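Local structure of alpha-galactosidase (Thermus thermophilus, 6LCJ) at residues P357-N365 and F410-Q421; V34-F45 and V115-L123. The protein is probably an alpha-galactosidase, a glycoside hydrolase of family GH36 that would remove terminal alpha-linked galactose from sugars, and assembles as a hexamer. All blocks are in the same frame, centred on the assembly; numbering follows the deposited sequence.

In the fold
Contact 1 lies in the TIM-barrel part, where the loop after strand 352-354 meets the start of helix 415-428; it is only partly buried and runs close to a second subunit. Contact 2 lies in the N-terminal all-beta region, with most of its residues buried, and joins neighbouring strands of one antiparallel sheet and that sheet to the facing one. The two share no element, and their centres are 35 Å apart. Contact 1 mixes one backbone bond, a water bridge, a carboxylate lying across an indole and leucine packing. Contact 2 combines paired sheet bonds with largely apolar contacts, two of them CH-pi, and meets a third subunit through the side of the sheet carrying Arg35 and Phe37.

Contact 1 (P357-N365 and F410-Q421); sequences PDVAPYWDN and FNLLSPEEMRLQ
Trp363 holds CG anti to its backbone N (chi1 -177°), which lays the indole against Glu417 and Leu420, while Glu417 turns CG beside its own N and then runs extended, bringing its carboxylate across the indole, with OE2 above the ring plane and offset toward the rim. The carboxylate and indole planes are nearly parallel, 4° apart. OE2 of Glu417 sits 3.6 Å from CG of Trp363, and the methylene CG of Glu417 comes equally near CE3, at 3.6 Å. Farther along the ring, Leu420 CD1 meets CH2 of Trp363 at 4.0 Å. The other carboxylate oxygen of Glu417 is gripped from its own segment: OE1 takes the backbone N-H of Ser414 at 2.7 Å on the anti side, while Ser414 OG accepts from Glu417 N. An alanine in place of Glu417 would probably leave Ser414 N without this acceptor and open a gap beside the indole, setting the ring freer to turn. Ahead of the helix, Pro361 O receives Leu412 N at 2.8 Å, tilted from the carbonyl plane, and one water links Trp363 N with Leu412 O. Asn411 OD1 accepts from Leu413 N, which stands well above the side-chain amide plane, and Leu413 applies CD2 to Tyr362 C at 3.4 Å. One helical turn past Glu417, Gln421 NE2 meets Val359 CG1 and donates to Val403 O and Pro401 O. Leu412 also packs on Asn411 of a second subunit, which places this edge at an interface of the hexamer. The reciprocal Ser414-Glu417 bonds form a capping box, which starts the helix that lies in the chain between the last two strands of the TIM barrel, against the loop that follows strand 352-354; an Asx turn at Asn411 precedes it.

Contact 2 (V34-F45 and V115-L123); sequences VRVFPPFPAKGF and VLGREDLLL
Leu121 lays CD1 over one face of the Phe37 ring, 3.8 Å from its centroid, in a CH-pi contact between side chains that run side by side. On the same side of the sheet, Leu123 CD1 approaches Arg35 NE to 3.4 Å, the two side chains again pointing the same way. As an antiparallel hydrogen-bonded pair, Val36 and Leu122 exchange two nearly straight backbone bonds, Val36 N to Leu122 O and Leu122 N to Val36 O, both 2.9 Å; their side chains lie on the other side of the sheet from Arg35 and Leu123. Phe45, with CG anti to its N (chi1 167°), reaches across to Gly117: the glycine CA stands 3.7 Å from the ring centroid, 19° off its normal, so close that a CB there would run into the ring. Leu122 CD2 meets the edge of the same ring, 3.9 Å from CE1. Residues 115-123 form a beta-hairpin whose turn is closed by Arg118 N bonding to Leu121 O, and strand 33-37 pairs antiparallel with its second arm. Residues 38-43 then cross from this sheet to the one facing it, as in a beta-sandwich. Along the crossing, Pro38 CD lies 3.1 Å from Asp120 O, and Ala42 CB rests against Glu119 O at 3.2 Å. Leu96 of the facing sheet covers Pro38, Ala42, Phe45 and Leu122, while Leu104 packs on Val36. On the other side, Arg35 NE is held in a salt bridge by Glu33, and NH2 donates to Asp256 O of a third subunit, whose Arg255 packs on Phe37.

Contact 1 (P357-N365 and F410-Q421)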
loop_
_atom_site.group_PDB
_atom_site.type_symbol
_atom_site.label_atom_id
_atom_site.label_comp_id
_atom_site.label_asym_id
_atom_site.label_seq_id
_atom_site.Cartn_x
_atom_site.Cartn_y
_atom_site.Cartn_z
ATOM N N PRO E 357 -1.398 37.179 8.853
ATOM C CA PRO E 357 -0.598 36.527 9.894
ATOM C C PRO E 357 0.057 37.523 10.825
ATOM O O PRO E 357 0.257 38.694 10.481
ATOM C CB PRO E 357 0.460 35.764 9.090
ATOM C CG PRO E 357 -0.148 35.551 7.759
ATOM C CD PRO E 357 -1.008 36.747 7.498
ATOM N N ASP E 358 0.378 37.060 12.023
ATOM C CA ASP E 358 1.171 37.849 12.949
ATOM C C ASP E 358 2.444 38.357 12.284
ATOM O O ASP E 358 3.132 37.625 11.562
ATOM C CB ASP E 358 1.552 36.998 14.156
ATOM C CG ASP E 358 0.397 36.725 15.059
ATOM O OD1 ASP E 358 -0.732 37.227 14.784
ATOM O OD2 ASP E 358 0.633 36.009 16.056
ATOM N N VAL E 359 2.780 39.607 12.558
ATOM C CA VAL E 359 4.149 40.022 12.318
ATOM C C VAL E 359 5.026 39.289 13.322
ATOM O O VAL E 359 4.544 38.676 14.276
ATOM C CB VAL E 359 4.333 41.546 12.428
ATOM C CG1 VAL E 359 3.553 42.253 11.323
ATOM C CG2 VAL E 359 3.918 42.022 13.815
ATOM N N ALA E 360 6.317 39.330 13.094
ATOM C CA ALA E 360 7.292 38.764 14.011
ATOM C C ALA E 360 8.537 39.610 13.858
ATOM O O ALA E 360 8.641 40.399 12.907
ATOM C CB ALA E 360 7.563 37.284 13.696
ATOM N N PRO E 361 9.518 39.488 14.787
ATOM C CA PRO E 361 10.753 40.269 14.656
ATOM C C PRO E 361 11.739 39.657 13.655
ATOM O O PRO E 361 12.936 39.557 13.916
ATOM C CB PRO E 361 11.300 40.286 16.087
ATOM C CG PRO E 361 10.672 39.128 16.793
ATOM C CD PRO E 361 9.584 38.555 15.927
ATOM N N TYR E 362 11.222 39.219 12.510
ATOM C CA TYR E 362 12.042 38.586 11.483
ATOM C C TYR E 362 11.248 38.524 10.189
ATOM O O TYR E 362 10.016 38.621 10.183
ATOM C CB TYR E 362 12.535 37.182 11.888
ATOM C CG TYR E 362 11.507 36.239 12.451
ATOM C CD1 TYR E 362 10.628 35.540 11.618
ATOM C CD2 TYR E 362 11.424 36.018 13.820
ATOM C CE1 TYR E 362 9.687 34.658 12.151
ATOM C CE2 TYR E 362 10.500 35.138 14.358
ATOM C CZ TYR E 362 9.631 34.460 13.528
ATOM O OH TYR E 362 8.703 33.595 14.089
ATOM N N TRP E 363 11.979 38.385 9.082
ATOM C CA TRP E 363 11.336 38.446 7.777
ATOM C C TRP E 363 10.502 37.194 7.527
ATOM O O TRP E 363 9.328 37.286 7.162
ATOM C CB TRP E 363 12.384 38.650 6.677
ATOM C CG TRP E 363 11.798 38.796 5.317
ATOM C CD1 TRP E 363 11.922 37.920 4.288
ATOM C CD2 TRP E 363 10.954 39.863 4.837
ATOM N NE1 TRP E 363 11.229 38.373 3.191
ATOM C CE2 TRP E 363 10.633 39.567 3.495
ATOM C CE3 TRP E 363 10.455 41.046 5.407
ATOM C CZ2 TRP E 363 9.827 40.400 2.711
ATOM C CZ3 TRP E 363 9.665 41.885 4.625
ATOM C CH2 TRP E 363 9.360 41.557 3.290
ATOM N N ASP E 364 11.084 36.020 7.735
ATOM C CA ASP E 364 10.390 34.791 7.388
ATOM C C ASP E 364 11.077 33.574 8.002
ATOM O O ASP E 364 12.261 33.336 7.761
ATOM C CB ASP E 364 10.307 34.662 5.864
ATOM C CG ASP E 364 9.357 33.561 5.412
ATOM O OD1 ASP E 364 8.266 33.410 6.014
ATOM O OD2 ASP E 364 9.683 32.865 4.432
ATOM N N ASN E 365 10.354 32.806 8.806
ATOM C CA ASN E 365 10.838 31.508 9.249
ATOM C C ASN E 365 10.615 30.530 8.099
ATOM O O ASN E 365 9.492 30.072 7.863
ATOM C CB ASN E 365 10.125 31.069 10.521
ATOM C CG ASN E 365 10.584 29.691 11.002
ATOM O OD1 ASN E 365 11.188 28.925 10.261
ATOM N ND2 ASN E 365 10.286 29.373 12.244
ATOM N N PHE E 410 16.470 43.412 20.046
ATOM C CA PHE E 410 15.512 42.316 20.174
ATOM C C PHE E 410 14.611 42.241 18.947
ATOM O O PHE E 410 13.387 42.160 19.049
ATOM C CB PHE E 410 14.701 42.462 21.458
ATOM C CG PHE E 410 15.563 42.600 22.669
ATOM C CD1 PHE E 410 16.410 41.558 23.049
ATOM C CD2 PHE E 410 15.577 43.783 23.397
ATOM C CE1 PHE E 410 17.236 41.678 24.152
ATOM C CE2 PHE E 410 16.402 43.916 24.506
ATOM C CZ PHE E 410 17.230 42.859 24.886
ATOM N N ASN E 411 15.244 42.291 17.773
ATOM C CA ASN E 411 14.534 42.344 16.502
ATOM C C ASN E 411 15.540 41.992 15.419
ATOM O O ASN E 411 16.670 42.468 15.459
ATOM C CB ASN E 411 13.914 43.735 16.281
ATOM C CG ASN E 411 13.093 43.817 15.014
ATOM O OD1 ASN E 411 12.887 42.808 14.344
ATOM N ND2 ASN E 411 12.632 45.031 14.662
ATOM N N LEU E 412 15.159 41.122 14.491
ATOM C CA LEU E 412 16.050 40.745 13.405
ATOM C C LEU E 412 15.734 41.475 12.118
ATOM O O LEU E 412 16.448 41.291 11.128
ATOM C CB LEU E 412 15.987 39.241 13.133
ATOM C CG LEU E 412 16.365 38.283 14.249
ATOM C CD1 LEU E 412 16.389 36.854 13.691
ATOM C CD2 LEU E 412 17.699 38.695 14.894
ATOM N N LEU E 413 14.684 42.289 12.109
ATOM C CA LEU E 413 14.225 42.913 10.881
ATOM C C LEU E 413 15.188 44.004 10.426
ATOM O O LEU E 413 15.786 44.719 11.235
ATOM C CB LEU E 413 12.838 43.498 11.092
ATOM C CG LEU E 413 11.717 42.469 11.140
ATOM C CD1 LEU E 413 10.448 43.133 11.634
ATOM C CD2 LEU E 413 11.534 41.872 9.763
ATOM N N SER E 414 15.311 44.148 9.121
ATOM C CA SER E 414 16.129 45.231 8.605
ATOM C C SER E 414 15.344 46.540 8.584
ATOM O O SER E 414 14.111 46.544 8.562
ATOM C CB SER E 414 16.639 44.901 7.205
ATOM O OG SER E 414 15.684 45.258 6.224
ATOM N N PRO E 415 16.046 47.673 8.623
ATOM C CA PRO E 415 15.340 48.962 8.567
ATOM C C PRO E 415 14.519 49.142 7.310
ATOM O O PRO E 415 13.457 49.769 7.360
ATOM C CB PRO E 415 16.483 49.977 8.663
ATOM C CG PRO E 415 17.541 49.234 9.466
ATOM C CD PRO E 415 17.470 47.832 8.976
ATOM N N GLU E 416 14.952 48.598 6.181
ATOM C CA GLU E 416 14.099 48.714 5.009
ATOM C C GLU E 416 12.902 47.768 5.105
ATOM O O GLU E 416 11.799 48.125 4.671
ATOM C CB GLU E 416 14.919 48.491 3.728
ATOM C CG GLU E 416 14.835 47.100 3.119
ATOM C CD GLU E 416 15.882 46.849 2.031
ATOM O OE1 GLU E 416 15.630 47.223 0.857
ATOM O OE2 GLU E 416 16.951 46.266 2.349
ATOM N N GLU E 417 13.081 46.586 5.707
ATOM C CA GLU E 417 11.947 45.706 5.958
ATOM C C GLU E 417 10.928 46.384 6.870
ATOM O O GLU E 417 9.726 46.390 6.580
ATOM C CB GLU E 417 12.438 44.386 6.552
ATOM C CG GLU E 417 13.090 43.453 5.514
ATOM C CD GLU E 417 13.920 42.327 6.137
ATOM O OE1 GLU E 417 14.243 42.406 7.342
ATOM O OE2 GLU E 417 14.264 41.361 5.422
ATOM N N MET E 418 11.394 47.015 7.949
ATOM C CA MET E 418 10.476 47.684 8.871
ATOM C C MET E 418 9.686 48.811 8.201
ATOM O O MET E 418 8.555 49.101 8.604
ATOM C CB MET E 418 11.248 48.236 10.059
ATOM C CG MET E 418 11.677 47.206 11.040
ATOM S SD MET E 418 12.465 47.938 12.488
ATOM C CE MET E 418 14.213 47.655 12.107
ATOM N N ARG E 419 10.267 49.472 7.200
ATOM C CA ARG E 419 9.583 50.574 6.539
ATOM C C ARG E 419 8.382 50.097 5.727
ATOM O O ARG E 419 7.397 50.833 5.586
ATOM C CB ARG E 419 10.582 51.315 5.654
ATOM C CG ARG E 419 10.000 52.438 4.819
ATOM C CD ARG E 419 11.085 53.449 4.420
ATOM N NE ARG E 419 11.470 54.351 5.516
ATOM C CZ ARG E 419 12.599 54.242 6.222
ATOM N NH1 ARG E 419 13.463 53.258 5.962
ATOM N NH2 ARG E 419 12.866 55.118 7.191
ATOM N N LEU E 420 8.446 48.884 5.175
ATOM C CA LEU E 420 7.287 48.333 4.471
ATOM C C LEU E 420 6.083 48.202 5.401
ATOM O O LEU E 420 4.951 48.530 5.021
ATOM C CB LEU E 420 7.635 46.970 3.875
ATOM C CG LEU E 420 8.821 46.885 2.920
ATOM C CD1 LEU E 420 9.009 45.440 2.500
ATOM C CD2 LEU E 420 8.600 47.767 1.723
ATOM N N GLN E 421 6.313 47.705 6.621
ATOM C CA GLN E 421 5.247 47.596 7.601
ATOM C C GLN E 421 4.752 48.974 8.027
ATOM O O GLN E 421 3.542 49.212 8.095
ATOM C CB GLN E 421 5.746 46.767 8.795
ATOM C CG GLN E 421 4.738 46.488 9.923
ATOM C CD GLN E 421 3.520 45.707 9.471
ATOM O OE1 GLN E 421 3.434 45.273 8.319
ATOM N NE2 GLN E 421 2.569 45.502 10.392
HETATM O O HOH W 1 14.991 39.153 9.248
#

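Contact 2 (V34-F45 and V115-L123)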
loop_
_atom_site.group_PDB
_atom_site.type_symbol
_atom_site.label_atom_id
_atom_site.label_comp_id
_atom_site.label_asym_id
_atom_site.label_seq_id
_atom_site.Cartn_x
_atom_site.Cartn_y
_atom_site.Cartn_z
ATOM N N VAL E 34 -23.232 28.980 -8.410
ATOM C CA VAL E 34 -23.188 29.808 -9.604
ATOM C C VAL E 34 -21.889 29.518 -10.336
ATOM O O VAL E 34 -20.868 29.186 -9.728
ATOM C CB VAL E 34 -23.328 31.320 -9.292
ATOM C CG1 VAL E 34 -24.666 31.603 -8.600
ATOM C CG2 VAL E 34 -22.164 31.821 -8.453
ATOM N N ARG E 35 -21.940 29.615 -11.659
ATOM C CA ARG E 35 -20.795 29.330 -12.504
ATOM C C ARG E 35 -20.600 30.502 -13.443
ATOM O O ARG E 35 -21.534 30.896 -14.140
ATOM C CB ARG E 35 -20.997 28.032 -13.290
ATOM C CG ARG E 35 -21.214 26.835 -12.397
ATOM C CD ARG E 35 -20.814 25.546 -13.076
ATOM N NE ARG E 35 -20.900 24.434 -12.143
ATOM C CZ ARG E 35 -20.838 23.157 -12.485
ATOM N NH1 ARG E 35 -20.698 22.821 -13.760
ATOM N NH2 ARG E 35 -20.922 22.217 -11.547
ATOM N N VAL E 36 -19.398 31.063 -13.450
ATOM C CA VAL E 36 -19.063 32.202 -14.292
ATOM C C VAL E 36 -17.867 31.799 -15.135
ATOM O O VAL E 36 -16.885 31.272 -14.603
ATOM C CB VAL E 36 -18.750 33.457 -13.454
ATOM C CG1 VAL E 36 -18.323 34.598 -14.350
ATOM C CG2 VAL E 36 -19.948 33.856 -12.606
ATOM N N PHE E 37 -17.953 32.027 -16.451
ATOM C CA PHE E 37 -16.856 31.621 -17.319
ATOM C C PHE E 37 -16.148 32.849 -17.850
ATOM O O PHE E 37 -16.804 33.749 -18.387
ATOM C CB PHE E 37 -17.350 30.753 -18.479
ATOM C CG PHE E 37 -18.103 29.540 -18.031
ATOM C CD1 PHE E 37 -17.458 28.324 -17.880
ATOM C CD2 PHE E 37 -19.451 29.626 -17.725
ATOM C CE1 PHE E 37 -18.152 27.217 -17.438
ATOM C CE2 PHE E 37 -20.153 28.528 -17.277
ATOM C CZ PHE E 37 -19.508 27.318 -17.136
ATOM N N PRO E 38 -14.831 32.936 -17.689
ATOM C CA PRO E 38 -14.105 34.087 -18.179
ATOM C C PRO E 38 -14.159 34.152 -19.692
ATOM O O PRO E 38 -14.094 33.123 -20.384
ATOM C CB PRO E 38 -12.672 33.843 -17.684
ATOM C CG PRO E 38 -12.590 32.376 -17.501
ATOM C CD PRO E 38 -13.947 31.960 -17.036
ATOM N N PRO E 39 -14.297 35.337 -20.233
ATOM C CA PRO E 39 -14.194 35.509 -21.683
ATOM C C PRO E 39 -12.755 35.735 -22.114
ATOM O O PRO E 39 -12.498 36.403 -23.116
ATOM C CB PRO E 39 -15.065 36.739 -21.933
ATOM C CG PRO E 39 -14.875 37.562 -20.681
ATOM C CD PRO E 39 -14.650 36.592 -19.544
ATOM N N PHE E 40 -11.810 35.196 -21.347
ATOM C CA PHE E 40 -10.384 35.351 -21.587
ATOM C C PHE E 40 -9.692 34.135 -21.006
ATOM O O PHE E 40 -10.236 33.496 -20.095
ATOM C CB PHE E 40 -9.816 36.635 -20.948
ATOM C CG PHE E 40 -10.139 36.803 -19.477
ATOM C CD1 PHE E 40 -9.403 36.135 -18.501
ATOM C CD2 PHE E 40 -11.165 37.650 -19.068
ATOM C CE1 PHE E 40 -9.696 36.291 -17.146
ATOM C CE2 PHE E 40 -11.467 37.810 -17.714
ATOM C CZ PHE E 40 -10.729 37.129 -16.754
ATOM N N PRO E 41 -8.514 33.776 -21.512
ATOM C CA PRO E 41 -7.699 32.773 -20.810
ATOM C C PRO E 41 -7.145 33.388 -19.532
ATOM O O PRO E 41 -6.641 34.516 -19.541
ATOM C CB PRO E 41 -6.594 32.440 -21.819
ATOM C CG PRO E 41 -6.449 33.708 -22.639
ATOM C CD PRO E 41 -7.838 34.313 -22.709
ATOM N N ALA E 42 -7.263 32.656 -18.425
ATOM C CA ALA E 42 -6.976 33.200 -17.104
ATOM C C ALA E 42 -5.562 32.831 -16.669
ATOM O O ALA E 42 -5.165 31.664 -16.759
ATOM C CB ALA E 42 -8.000 32.701 -16.083
ATOM N N LYS E 43 -4.811 33.827 -16.184
ATOM C CA LYS E 43 -3.450 33.602 -15.706
ATOM C C LYS E 43 -3.319 33.645 -14.187
ATOM O O LYS E 43 -2.321 33.150 -13.651
ATOM C CB LYS E 43 -2.489 34.629 -16.315
ATOM C CG LYS E 43 -2.584 34.762 -17.832
ATOM C CD LYS E 43 -1.931 33.572 -18.551
ATOM C CE LYS E 43 -2.304 33.543 -20.034
ATOM N NZ LYS E 43 -2.053 34.855 -20.718
ATOM N N GLY E 44 -4.282 34.210 -13.479
ATOM C CA GLY E 44 -4.249 34.192 -12.029
ATOM C C GLY E 44 -5.624 33.975 -11.437
ATOM O O GLY E 44 -6.645 34.379 -11.999
ATOM N N PHE E 45 -5.636 33.320 -10.281
ATOM C CA PHE E 45 -6.826 33.165 -9.454
ATOM C C PHE E 45 -6.588 33.884 -8.134
ATOM O O PHE E 45 -5.535 33.706 -7.505
ATOM C CB PHE E 45 -7.150 31.683 -9.216
ATOM C CG PHE E 45 -8.194 31.431 -8.110
ATOM C CD1 PHE E 45 -9.467 31.985 -8.183
ATOM C CD2 PHE E 45 -7.894 30.618 -7.019
ATOM C CE1 PHE E 45 -10.421 31.739 -7.187
ATOM C CE2 PHE E 45 -8.850 30.364 -6.018
ATOM C CZ PHE E 45 -10.104 30.927 -6.100
ATOM N N VAL E 115 -15.463 29.806 -3.093
ATOM C CA VAL E 115 -15.347 30.077 -4.525
ATOM C C VAL E 115 -14.188 29.276 -5.094
ATOM O O VAL E 115 -13.054 29.385 -4.612
ATOM C CB VAL E 115 -15.169 31.574 -4.830
ATOM C CG1 VAL E 115 -14.921 31.772 -6.314
ATOM C CG2 VAL E 115 -16.403 32.343 -4.392
ATOM N N LEU E 116 -14.477 28.478 -6.123
ATOM C CA LEU E 116 -13.494 27.640 -6.793
ATOM C C LEU E 116 -13.008 28.349 -8.050
ATOM O O LEU E 116 -13.808 28.893 -8.819
ATOM C CB LEU E 116 -14.096 26.280 -7.131
ATOM C CG LEU E 116 -13.375 25.320 -8.080
ATOM C CD1 LEU E 116 -12.157 24.712 -7.428
ATOM C CD2 LEU E 116 -14.340 24.225 -8.468
ATOM N N GLY E 117 -11.698 28.381 -8.230
ATOM C CA GLY E 117 -11.134 29.028 -9.389
ATOM C C GLY E 117 -10.371 28.046 -10.242
ATOM O O GLY E 117 -9.468 27.370 -9.744
ATOM N N ARG E 118 -10.748 27.940 -11.513
ATOM C CA ARG E 118 -10.008 27.200 -12.523
ATOM C C ARG E 118 -9.583 28.178 -13.612
ATOM O O ARG E 118 -9.941 29.356 -13.583
ATOM C CB ARG E 118 -10.863 26.054 -13.084
ATOM C CG ARG E 118 -11.516 25.200 -11.998
ATOM C CD ARG E 118 -12.266 23.990 -12.554
ATOM N NE ARG E 118 -11.360 23.124 -13.303
ATOM C CZ ARG E 118 -11.341 23.047 -14.628
ATOM N NH1 ARG E 118 -12.199 23.772 -15.342
ATOM N NH2 ARG E 118 -10.470 22.254 -15.233
ATOM N N GLU E 119 -8.796 27.700 -14.582
ATOM C CA GLU E 119 -8.415 28.574 -15.695
ATOM C C GLU E 119 -9.640 29.053 -16.469
ATOM O O GLU E 119 -9.626 30.142 -17.054
ATOM C CB GLU E 119 -7.447 27.845 -16.634
ATOM C CG GLU E 119 -7.134 28.575 -17.958
ATOM C CD GLU E 119 -7.924 28.037 -19.171
ATOM O OE1 GLU E 119 -8.210 28.836 -20.101
ATOM O OE2 GLU E 119 -8.255 26.826 -19.201
ATOM N N ASP E 120 -10.709 28.263 -16.469
ATOM C CA ASP E 120 -11.856 28.502 -17.328
ATOM C C ASP E 120 -13.135 28.750 -16.539
ATOM O O ASP E 120 -14.209 28.875 -17.139
ATOM C CB ASP E 120 -12.043 27.318 -18.288
ATOM C CG ASP E 120 -12.248 25.995 -17.560
ATOM O OD1 ASP E 120 -11.966 25.923 -16.342
ATOM O OD2 ASP E 120 -12.699 25.017 -18.198
ATOM N N LEU E 121 -13.058 28.853 -15.217
ATOM C CA LEU E 121 -14.288 28.890 -14.449
ATOM C C LEU E 121 -14.040 29.478 -13.067
ATOM O O LEU E 121 -13.052 29.140 -12.407
ATOM C CB LEU E 121 -14.874 27.477 -14.327
ATOM C CG LEU E 121 -16.094 27.356 -13.431
ATOM C CD1 LEU E 121 -17.268 28.065 -14.098
ATOM C CD2 LEU E 121 -16.397 25.911 -13.139
ATOM N N LEU E 122 -14.944 30.369 -12.656
ATOM C CA LEU E 122 -15.181 30.704 -11.258
ATOM C C LEU E 122 -16.461 30.007 -10.835
ATOM O O LEU E 122 -17.501 30.187 -11.476
ATOM C CB LEU E 122 -15.334 32.212 -11.044
ATOM C CG LEU E 122 -14.092 33.081 -10.874
ATOM C CD1 LEU E 122 -14.469 34.560 -10.872
ATOM C CD2 LEU E 122 -13.347 32.703 -9.595
ATOM N N LEU E 123 -16.394 29.220 -9.764
ATOM C CA LEU E 123 -17.567 28.524 -9.253
ATOM C C LEU E 123 -17.797 28.932 -7.802
ATOM O O LEU E 123 -16.945 28.687 -6.939
ATOM C CB LEU E 123 -17.394 27.009 -9.385
ATOM C CG LEU E 123 -18.619 26.128 -9.109
ATOM C CD1 LEU E 123 -18.480 24.781 -9.797
ATOM C CD2 LEU E 123 -18.786 25.919 -7.619
#